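Local coordinates for protein cruciferin (Brassica napus, PDB 3KGL) that probably serves as a seed storage protein, an 11S globulin whose subunits, each carrying two cupin domains, make up a nutrient reserve, at residues K65-K71 / T151-T157; G72-R78 / K145-T151; A285-D289 / D314-L318. All coordinates share one frame; numbering follows the deposited sequence.

Contact 1. Residues K65-K71 / T151-T157; sequences KLSFVAK and TGDTIAT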
loop_
_atom_site.group_PDB
_atom_site.type_symbol
_atom_site.label_atom_id
_atom_site.label_comp_id
_atom_site.label_asym_id
_atom_site.label_seq_id
_atom_site.Cartn_x
_atom_site.Cartn_y
_atom_site.Cartn_z
ATOM N N LYS A 65 -5.643 -15.008 -1.947
ATOM C CA LYS A 65 -5.957 -16.259 -1.295
ATOM C C LYS A 65 -4.855 -17.216 -1.670
ATOM O O LYS A 65 -4.512 -17.356 -2.842
ATOM C CB LYS A 65 -7.300 -16.790 -1.812
ATOM C CG LYS A 65 -8.047 -17.700 -0.846
ATOM C CD LYS A 65 -9.432 -18.104 -1.373
ATOM C CE LYS A 65 -9.421 -19.483 -2.034
ATOM N NZ LYS A 65 -10.595 -20.348 -1.642
ATOM N N LEU A 66 -4.271 -17.857 -0.675
ATOM C CA LEU A 66 -3.285 -18.892 -0.935
ATOM C C LEU A 66 -3.752 -20.127 -0.183
ATOM O O LEU A 66 -3.846 -20.119 1.042
ATOM C CB LEU A 66 -1.898 -18.446 -0.470
ATOM C CG LEU A 66 -0.704 -18.757 -1.376
ATOM C CD1 LEU A 66 0.612 -18.501 -0.648
ATOM C CD2 LEU A 66 -0.757 -20.182 -1.886
ATOM N N SER A 67 -4.087 -21.178 -0.921
ATOM C CA SER A 67 -4.690 -22.360 -0.317
ATOM C C SER A 67 -3.681 -23.497 -0.279
ATOM O O SER A 67 -2.786 -23.557 -1.120
ATOM C CB SER A 67 -5.943 -22.796 -1.099
ATOM O OG SER A 67 -6.916 -21.760 -1.219
ATOM N N PHE A 68 -3.829 -24.386 0.704
ATOM C CA PHE A 68 -3.035 -25.615 0.798
ATOM C C PHE A 68 -3.976 -26.785 1.074
ATOM O O PHE A 68 -4.932 -26.649 1.836
ATOM C CB PHE A 68 -2.001 -25.491 1.909
ATOM C CG PHE A 68 -1.074 -26.668 2.023
ATOM C CD1 PHE A 68 0.068 -26.747 1.248
ATOM C CD2 PHE A 68 -1.329 -27.685 2.934
ATOM C CE1 PHE A 68 0.928 -27.827 1.373
ATOM C CE2 PHE A 68 -0.483 -28.764 3.057
ATOM C CZ PHE A 68 0.649 -28.835 2.275
ATOM N N VAL A 69 -3.731 -27.921 0.428
ATOM C CA VAL A 69 -4.538 -29.110 0.665
ATOM C C VAL A 69 -3.779 -29.955 1.670
ATOM O O VAL A 69 -2.679 -30.422 1.386
ATOM C CB VAL A 69 -4.785 -29.912 -0.627
ATOM C CG1 VAL A 69 -5.747 -29.178 -1.550
ATOM C CG2 VAL A 69 -3.489 -30.133 -1.333
ATOM N N ALA A 70 -4.353 -30.121 2.858
ATOM C CA ALA A 70 -3.633 -30.719 3.975
ATOM C C ALA A 70 -3.915 -32.201 4.071
ATOM O O ALA A 70 -3.018 -32.988 4.361
ATOM C CB ALA A 70 -4.005 -30.035 5.263
ATOM N N LYS A 71 -5.174 -32.563 3.840
ATOM C CA LYS A 71 -5.609 -33.954 3.841
ATOM C C LYS A 71 -6.565 -34.163 2.681
ATOM O O LYS A 71 -7.525 -33.416 2.516
ATOM C CB LYS A 71 -6.340 -34.327 5.150
ATOM C CG LYS A 71 -5.838 -33.639 6.419
ATOM C CD LYS A 71 -6.221 -34.395 7.705
ATOM C CE LYS A 71 -5.185 -35.472 8.021
ATOM N NZ LYS A 71 -3.775 -35.033 7.721
ATOM N N THR A 151 -3.030 -33.993 -1.782
ATOM C CA THR A 151 -2.338 -33.404 -0.642
ATOM C C THR A 151 -0.999 -32.769 -1.029
ATOM O O THR A 151 -0.211 -33.352 -1.769
ATOM C CB THR A 151 -2.177 -34.424 0.491
ATOM O OG1 THR A 151 -3.466 -34.688 1.069
ATOM C CG2 THR A 151 -1.248 -33.900 1.564
ATOM N N GLY A 152 -0.771 -31.551 -0.548
ATOM C CA GLY A 152 0.464 -30.844 -0.819
ATOM C C GLY A 152 0.341 -29.790 -1.904
ATOM O O GLY A 152 1.212 -28.926 -2.048
ATOM N N ASP A 153 -0.730 -29.859 -2.685
ATOM C CA ASP A 153 -0.958 -28.845 -3.701
ATOM C C ASP A 153 -1.090 -27.487 -3.021
ATOM O O ASP A 153 -1.737 -27.355 -1.988
ATOM C CB ASP A 153 -2.220 -29.138 -4.526
ATOM C CG ASP A 153 -2.031 -30.261 -5.537
ATOM O OD1 ASP A 153 -0.884 -30.498 -5.983
ATOM O OD2 ASP A 153 -3.047 -30.901 -5.893
ATOM N N THR A 154 -0.469 -26.476 -3.610
ATOM C CA THR A 154 -0.593 -25.121 -3.121
ATOM C C THR A 154 -1.212 -24.251 -4.214
ATOM O O THR A 154 -0.627 -24.070 -5.276
ATOM C CB THR A 154 0.770 -24.587 -2.691
ATOM O OG1 THR A 154 1.436 -25.593 -1.916
ATOM C CG2 THR A 154 0.614 -23.313 -1.854
ATOM N N ILE A 155 -2.407 -23.731 -3.942
ATOM C CA ILE A 155 -3.191 -22.975 -4.919
ATOM C C ILE A 155 -3.160 -21.466 -4.680
ATOM O O ILE A 155 -3.217 -21.021 -3.535
ATOM C CB ILE A 155 -4.670 -23.415 -4.894
ATOM C CG1 ILE A 155 -4.863 -24.731 -5.654
ATOM C CG2 ILE A 155 -5.568 -22.313 -5.444
ATOM C CD1 ILE A 155 -4.857 -25.942 -4.766
ATOM N N ALA A 156 -3.087 -20.680 -5.758
ATOM C CA ALA A 156 -3.153 -19.217 -5.653
ATOM C C ALA A 156 -4.382 -18.616 -6.339
ATOM O O ALA A 156 -4.819 -19.078 -7.400
ATOM C CB ALA A 156 -1.898 -18.579 -6.178
ATOM N N THR A 157 -4.924 -17.574 -5.716
ATOM C CA THR A 157 -6.148 -16.957 -6.184
ATOM C C THR A 157 -6.106 -15.439 -6.095
ATOM O O THR A 157 -5.899 -14.879 -5.029
ATOM C CB THR A 157 -7.362 -17.504 -5.420
ATOM O OG1 THR A 157 -7.997 -18.508 -6.217
ATOM C CG2 THR A 157 -8.369 -16.400 -5.124
#
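Val69 packs its CG2 against the backbone of Gly152 and Asp153 where strands 65-71 and 153-157 of the N-terminal cupin domain run antiparallel, and the same methyl meets Asp153 CB at 3.6 Å. Val69 O receives the N-H of Gly152 in a nearly straight bond (2.9 Å, 170°). A glycine suits that turn, because any CB at its backbone angles would jam against Thr151 O. Thr151 lies beside the classic beta bulge that Ala70 and Lys71 form opposite Val174 of strand 173-180; its CG2 touches Ala70 O at 3.4 Å, while OG1 is hydrogen-bonded to Gly72 O. At the other end Lys65 and Thr157 are a hydrogen-bonded pair, and Lys65 CB lies 3.5 Å from Thr157 CG2. On the face shared with Leu66 and Ala156, Phe68 holds CG anti to the backbone N (chi1 -176°), which brings CZ to 3.7 Å from Gly152 CA and lets the ring also touch Ile398 and Phe400 of strand 394-401. A serine in place of Phe68 would probably leave a gap beside Gly152 and strip the two strand 394-401 side chains of their aromatic neighbour. Thr154 OG1 comes to the edge of this ring, 3.6 Å from Phe68 CD1.

Contact 2. Residues G72-R78 / K145-T151; sequences GEGLMGR and KVEHIRT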
loop_
_atom_site.group_PDB
_atom_site.type_symbol
_atom_site.label_atom_id
_atom_site.label_comp_id
_atom_site.label_asym_id
_atom_site.label_seq_id
_atom_site.Cartn_x
_atom_site.Cartn_y
_atom_site.Cartn_z
ATOM N N GLY A 72 -6.316 -35.180 1.872
ATOM C CA GLY A 72 -7.344 -35.609 0.955
ATOM C C GLY A 72 -6.993 -35.385 -0.487
ATOM O O GLY A 72 -5.833 -35.163 -0.834
ATOM N N GLU A 73 -8.020 -35.441 -1.326
ATOM C CA GLU A 73 -7.848 -35.419 -2.764
ATOM C C GLU A 73 -9.184 -34.982 -3.347
ATOM O O GLU A 73 -10.229 -35.234 -2.752
ATOM C CB GLU A 73 -7.475 -36.826 -3.248
ATOM C CG GLU A 73 -6.546 -36.888 -4.460
ATOM C CD GLU A 73 -5.790 -38.219 -4.562
ATOM O OE1 GLU A 73 -5.271 -38.540 -5.661
ATOM O OE2 GLU A 73 -5.707 -38.939 -3.539
ATOM N N GLY A 74 -9.161 -34.316 -4.499
ATOM C CA GLY A 74 -10.398 -33.919 -5.147
ATOM C C GLY A 74 -10.255 -33.084 -6.409
ATOM O O GLY A 74 -9.212 -33.084 -7.059
ATOM N N LEU A 75 -11.325 -32.372 -6.750
ATOM C CA LEU A 75 -11.372 -31.539 -7.946
ATOM C C LEU A 75 -11.443 -30.058 -7.568
ATOM O O LEU A 75 -11.968 -29.710 -6.511
ATOM C CB LEU A 75 -12.578 -31.937 -8.814
ATOM C CG LEU A 75 -12.541 -33.385 -9.322
ATOM C CD1 LEU A 75 -13.757 -33.736 -10.139
ATOM C CD2 LEU A 75 -11.297 -33.594 -10.146
ATOM N N MET A 76 -10.899 -29.195 -8.423
ATOM C CA MET A 76 -11.028 -27.751 -8.253
ATOM C C MET A 76 -11.306 -27.012 -9.554
ATOM O O MET A 76 -10.828 -27.386 -10.614
ATOM C CB MET A 76 -9.781 -27.154 -7.628
ATOM C CG MET A 76 -9.670 -25.674 -7.897
ATOM S SD MET A 76 -8.131 -24.992 -7.297
ATOM C CE MET A 76 -6.963 -25.822 -8.369
ATOM N N GLY A 77 -12.078 -25.943 -9.451
ATOM C CA GLY A 77 -12.410 -25.125 -10.591
ATOM C C GLY A 77 -12.184 -23.662 -10.281
ATOM O O GLY A 77 -12.725 -23.115 -9.322
ATOM N N ARG A 78 -11.357 -23.030 -11.098
ATOM C CA ARG A 78 -11.126 -21.602 -11.018
ATOM C C ARG A 78 -11.915 -21.051 -12.189
ATOM O O ARG A 78 -12.138 -21.758 -13.170
ATOM C CB ARG A 78 -9.632 -21.319 -11.214
ATOM C CG ARG A 78 -8.951 -20.442 -10.154
ATOM C CD ARG A 78 -7.467 -20.820 -10.013
ATOM N NE ARG A 78 -6.926 -21.237 -11.304
ATOM C CZ ARG A 78 -6.045 -22.217 -11.471
ATOM N NH1 ARG A 78 -5.597 -22.893 -10.423
ATOM N NH2 ARG A 78 -5.618 -22.528 -12.690
ATOM N N LYS A 145 -11.271 -25.008 -16.982
ATOM C CA LYS A 145 -10.487 -26.182 -16.638
ATOM C C LYS A 145 -10.776 -26.640 -15.217
ATOM O O LYS A 145 -10.650 -25.872 -14.258
ATOM C CB LYS A 145 -8.991 -25.902 -16.812
ATOM C CG LYS A 145 -8.076 -26.914 -16.129
ATOM C CD LYS A 145 -6.627 -26.788 -16.605
ATOM C CE LYS A 145 -6.450 -27.323 -18.024
ATOM N NZ LYS A 145 -5.016 -27.528 -18.391
ATOM N N VAL A 146 -11.186 -27.896 -15.096
ATOM C CA VAL A 146 -11.330 -28.534 -13.799
ATOM C C VAL A 146 -10.067 -29.323 -13.500
ATOM O O VAL A 146 -9.798 -30.337 -14.140
ATOM C CB VAL A 146 -12.514 -29.495 -13.780
ATOM C CG1 VAL A 146 -12.475 -30.354 -12.527
ATOM C CG2 VAL A 146 -13.810 -28.725 -13.866
ATOM N N GLU A 147 -9.297 -28.846 -12.531
ATOM C CA GLU A 147 -8.053 -29.485 -12.129
ATOM C C GLU A 147 -8.299 -30.579 -11.077
ATOM O O GLU A 147 -9.336 -30.582 -10.413
ATOM C CB GLU A 147 -7.076 -28.430 -11.593
ATOM C CG GLU A 147 -6.444 -27.549 -12.671
ATOM C CD GLU A 147 -6.223 -26.105 -12.216
ATOM O OE1 GLU A 147 -7.167 -25.286 -12.334
ATOM O OE2 GLU A 147 -5.100 -25.786 -11.761
ATOM N N HIS A 148 -7.363 -31.523 -10.959
ATOM C CA HIS A 148 -7.373 -32.479 -9.858
ATOM C C HIS A 148 -6.385 -31.988 -8.817
ATOM O O HIS A 148 -5.327 -31.450 -9.157
ATOM C CB HIS A 148 -6.989 -33.886 -10.315
ATOM C CG HIS A 148 -7.087 -34.922 -9.232
ATOM N ND1 HIS A 148 -5.982 -35.428 -8.579
ATOM C CD2 HIS A 148 -8.164 -35.547 -8.691
ATOM C CE1 HIS A 148 -6.374 -36.315 -7.681
ATOM N NE2 HIS A 148 -7.693 -36.405 -7.728
ATOM N N ILE A 149 -6.740 -32.164 -7.551
ATOM C CA ILE A 149 -5.881 -31.752 -6.451
ATOM C C ILE A 149 -5.658 -32.896 -5.471
ATOM O O ILE A 149 -6.561 -33.704 -5.218
ATOM C CB ILE A 149 -6.458 -30.539 -5.703
ATOM C CG1 ILE A 149 -7.913 -30.797 -5.314
ATOM C CG2 ILE A 149 -6.361 -29.298 -6.558
ATOM C CD1 ILE A 149 -8.485 -29.744 -4.417
ATOM N N ARG A 150 -4.440 -32.963 -4.941
ATOM C CA ARG A 150 -4.050 -33.982 -3.973
ATOM C C ARG A 150 -3.283 -33.285 -2.876
ATOM O O ARG A 150 -2.901 -32.134 -3.031
ATOM C CB ARG A 150 -3.146 -35.042 -4.618
ATOM C CG ARG A 150 -2.066 -34.469 -5.527
ATOM C CD ARG A 150 -0.749 -35.227 -5.428
ATOM N NE ARG A 150 0.233 -34.649 -6.343
ATOM C CZ ARG A 150 1.551 -34.680 -6.167
ATOM N NH1 ARG A 150 2.075 -35.279 -5.100
ATOM N NH2 ARG A 150 2.351 -34.092 -7.060
ATOM N N THR A 151 -3.030 -33.993 -1.782
ATOM C CA THR A 151 -2.338 -33.404 -0.642
ATOM C C THR A 151 -0.999 -32.769 -1.029
ATOM O O THR A 151 -0.211 -33.352 -1.769
ATOM C CB THR A 151 -2.177 -34.424 0.491
ATOM O OG1 THR A 151 -3.466 -34.688 1.069
ATOM C CG2 THR A 151 -1.248 -33.900 1.564
HETATM O O HOH W 1 -3.312 -37.245 -1.825
#
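Gly74 O is approached by three groups of strand 141-150. The N-H of Ile149 makes the main bond, 2.7 Å long and nearly straight at 171°; the CA-H of His148 adds a CA-H...O contact, and His148 CD2 also comes close. Gly74 N returns a bond to Ile149 O, and Met76 exchanges an equivalent pair with Glu147, so backbone bonds secure the middle of the pairing. On one face Glu73 OE1 lies near the plane of the His148 ring, at its edge, 3.2 Å from CE1, with the carboxylate turned 63° from the ring. Leu75 CD2 meets that ring's edge too, 4.0 Å from His148 CD2. On the other face Met76 runs alongside Glu147, its bend at chi3 (66°) placing CE 4.0 Å from Ile149 CG2. Beyond it, Glu147 OE1 sits over one face of the Arg78 guanidinium in a salt bridge of 3.2 Å to NH2; the NH1 bond to OE2 is weak, and OE2 has a firmer partner in Thr288 OG1. Near Gly72, a water accepts from Thr151 N and weakly reaches Glu73 OE2. Strand 73-79 also pairs with strand 162-166, the antiparallel arrangement of a cupin barrel, here with a long excursion, partly missing from the model, between strands 73-79 and 141-150.

Contact 3. Residues A285-D289 / D314-L318; sequences ARCTD and DLPIL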
loop_
_atom_site.group_PDB
_atom_site.type_symbol
_atom_site.label_atom_id
_atom_site.label_comp_id
_atom_site.label_asym_id
_atom_site.label_seq_id
_atom_site.Cartn_x
_atom_site.Cartn_y
_atom_site.Cartn_z
ATOM N N ALA A 285 -1.217 -18.535 -16.907
ATOM C CA ALA A 285 -0.048 -18.798 -16.081
ATOM C C ALA A 285 -0.314 -20.028 -15.224
ATOM O O ALA A 285 -1.447 -20.510 -15.155
ATOM C CB ALA A 285 0.268 -17.600 -15.201
ATOM N N ARG A 286 0.734 -20.533 -14.578
ATOM C CA ARG A 286 0.610 -21.649 -13.644
ATOM C C ARG A 286 0.235 -21.112 -12.257
ATOM O O ARG A 286 0.928 -20.248 -11.713
ATOM C CB ARG A 286 1.923 -22.438 -13.581
ATOM C CG ARG A 286 1.787 -23.875 -13.097
ATOM C CD ARG A 286 3.133 -24.448 -12.673
ATOM N NE ARG A 286 3.044 -25.868 -12.327
ATOM C CZ ARG A 286 3.837 -26.479 -11.447
ATOM N NH1 ARG A 286 4.778 -25.790 -10.810
ATOM N NH2 ARG A 286 3.686 -27.779 -11.195
ATOM N N CYS A 287 -0.867 -21.613 -11.699
ATOM C CA CYS A 287 -1.372 -21.126 -10.417
ATOM C C CYS A 287 -1.399 -22.196 -9.309
ATOM O O CYS A 287 -1.595 -21.869 -8.144
ATOM C CB CYS A 287 -2.751 -20.470 -10.586
ATOM S SG CYS A 287 -2.737 -18.699 -11.091
ATOM N N THR A 288 -1.196 -23.465 -9.673
ATOM C CA THR A 288 -1.112 -24.562 -8.694
ATOM C C THR A 288 0.306 -25.146 -8.652
ATOM O O THR A 288 1.069 -25.004 -9.607
ATOM C CB THR A 288 -2.090 -25.718 -9.028
ATOM O OG1 THR A 288 -3.295 -25.200 -9.604
ATOM C CG2 THR A 288 -2.433 -26.500 -7.781
ATOM N N ASP A 289 0.654 -25.814 -7.555
ATOM C CA ASP A 289 1.984 -26.407 -7.409
ATOM C C ASP A 289 2.021 -27.324 -6.187
ATOM O O ASP A 289 1.292 -27.100 -5.228
ATOM C CB ASP A 289 3.048 -25.310 -7.284
ATOM C CG ASP A 289 4.428 -25.775 -7.739
ATOM O OD1 ASP A 289 4.742 -26.976 -7.587
ATOM O OD2 ASP A 289 5.202 -24.942 -8.252
ATOM N N ASP A 314 8.844 -19.028 -8.635
ATOM C CA ASP A 314 8.277 -20.324 -8.947
ATOM C C ASP A 314 6.912 -20.077 -9.578
ATOM O O ASP A 314 6.638 -20.541 -10.676
ATOM C CB ASP A 314 8.152 -21.192 -7.676
ATOM C CG ASP A 314 9.378 -21.086 -6.743
ATOM O OD1 ASP A 314 9.852 -19.960 -6.471
ATOM O OD2 ASP A 314 9.859 -22.132 -6.253
ATOM N N LEU A 315 6.066 -19.325 -8.881
ATOM C CA LEU A 315 4.766 -18.931 -9.411
ATOM C C LEU A 315 4.694 -17.419 -9.604
ATOM O O LEU A 315 4.243 -16.694 -8.726
ATOM C CB LEU A 315 3.643 -19.394 -8.489
ATOM C CG LEU A 315 3.404 -20.897 -8.425
ATOM C CD1 LEU A 315 1.944 -21.148 -8.082
ATOM C CD2 LEU A 315 3.763 -21.563 -9.746
ATOM N N PRO A 316 5.159 -16.943 -10.760
ATOM C CA PRO A 316 5.184 -15.539 -11.174
ATOM C C PRO A 316 3.930 -14.743 -10.827
ATOM O O PRO A 316 4.030 -13.539 -10.598
ATOM C CB PRO A 316 5.346 -15.657 -12.681
ATOM C CG PRO A 316 6.261 -16.820 -12.816
ATOM C CD PRO A 316 5.839 -17.799 -11.745
ATOM N N ILE A 317 2.774 -15.396 -10.790
ATOM C CA ILE A 317 1.534 -14.732 -10.395
ATOM C C ILE A 317 1.584 -14.264 -8.930
ATOM O O ILE A 317 0.857 -13.353 -8.534
ATOM C CB ILE A 317 0.299 -15.628 -10.695
ATOM C CG1 ILE A 317 -0.701 -15.619 -9.539
ATOM C CG2 ILE A 317 0.734 -17.056 -11.004
ATOM C CD1 ILE A 317 -1.845 -14.648 -9.729
ATOM N N LEU A 318 2.474 -14.863 -8.142
ATOM C CA LEU A 318 2.638 -14.492 -6.735
ATOM C C LEU A 318 3.150 -13.071 -6.512
ATOM O O LEU A 318 2.849 -12.464 -5.485
ATOM C CB LEU A 318 3.554 -15.479 -6.020
ATOM C CG LEU A 318 2.845 -16.786 -5.702
ATOM C CD1 LEU A 318 3.786 -17.815 -5.091
ATOM C CD2 LEU A 318 1.671 -16.491 -4.800
#
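Leu315 inserts its branched end among Arg286, Cys287 and Asp289, and its side chain can be followed outward. From CB, chi1 of -69° sets CG beside the backbone N and anti to the carbonyl carbon, which directs the fork toward the chain at 285-289. CG itself lies 4.2 Å from Arg286 O. At the fork the methyls divide: CD1 rests 3.6 Å from Cys287 O, whereas CD2 lies 3.7 Å from Arg286 O and also meets Asp289 OD2 and, more distantly, Arg286 CD. Asp289 OD2 is engaged in a 2.7 Å salt bridge with Arg286 NH1, for which the arginine chain runs extended from CG to NE. Thr288 O sits over one face of the guanidinium. Ile317 supplies the second hydrophobic contact, its CG2 packing 3.8 Å from Cys287 SG and, at 4.3 Å, against Ala285 CB. A type I turn from Leu315 to Leu318, closed by the bond from Leu318 N to Leu315 O, carries both side chains. The contact thus joins the residues leading into strand 288-290, the outermost strand, within this chain, of the sheet that includes strand 153-157, to the loop ahead of helix 318-321 in the C-terminal cupin domain. No hydrogen bond crosses it: methyls lie against carbonyl oxygens and sulfur, so cohesion probably comes mainly from van der Waals packing, while the salt bridge, internal to 285-289, probably steadies that chain alone.

How the contacts relate
The three contacts illustrate how strand pairings build one domain, and how side-chain packing then joins it to the next. Contacts 1 and 2, with centres about 10 Å apart, lie in different sheets but share Thr151 and use strands consecutive in the chain, and contact 2 falls within the stretch of chain that contact 1 brackets; Ile155 CG1 packs 3.6 Å from Met76 CE between them. Contact 3 is centred about 12 Å from contact 1, and its strand 288-290 borders strand 153-157 in the sheet of contact 1: Ala156 N probably donates to Cys287 O at 3.1 Å. Its centre is about 16 Å from that of contact 2, yet Thr288 OG1 still lies 2.9 Å from Glu147 OE2.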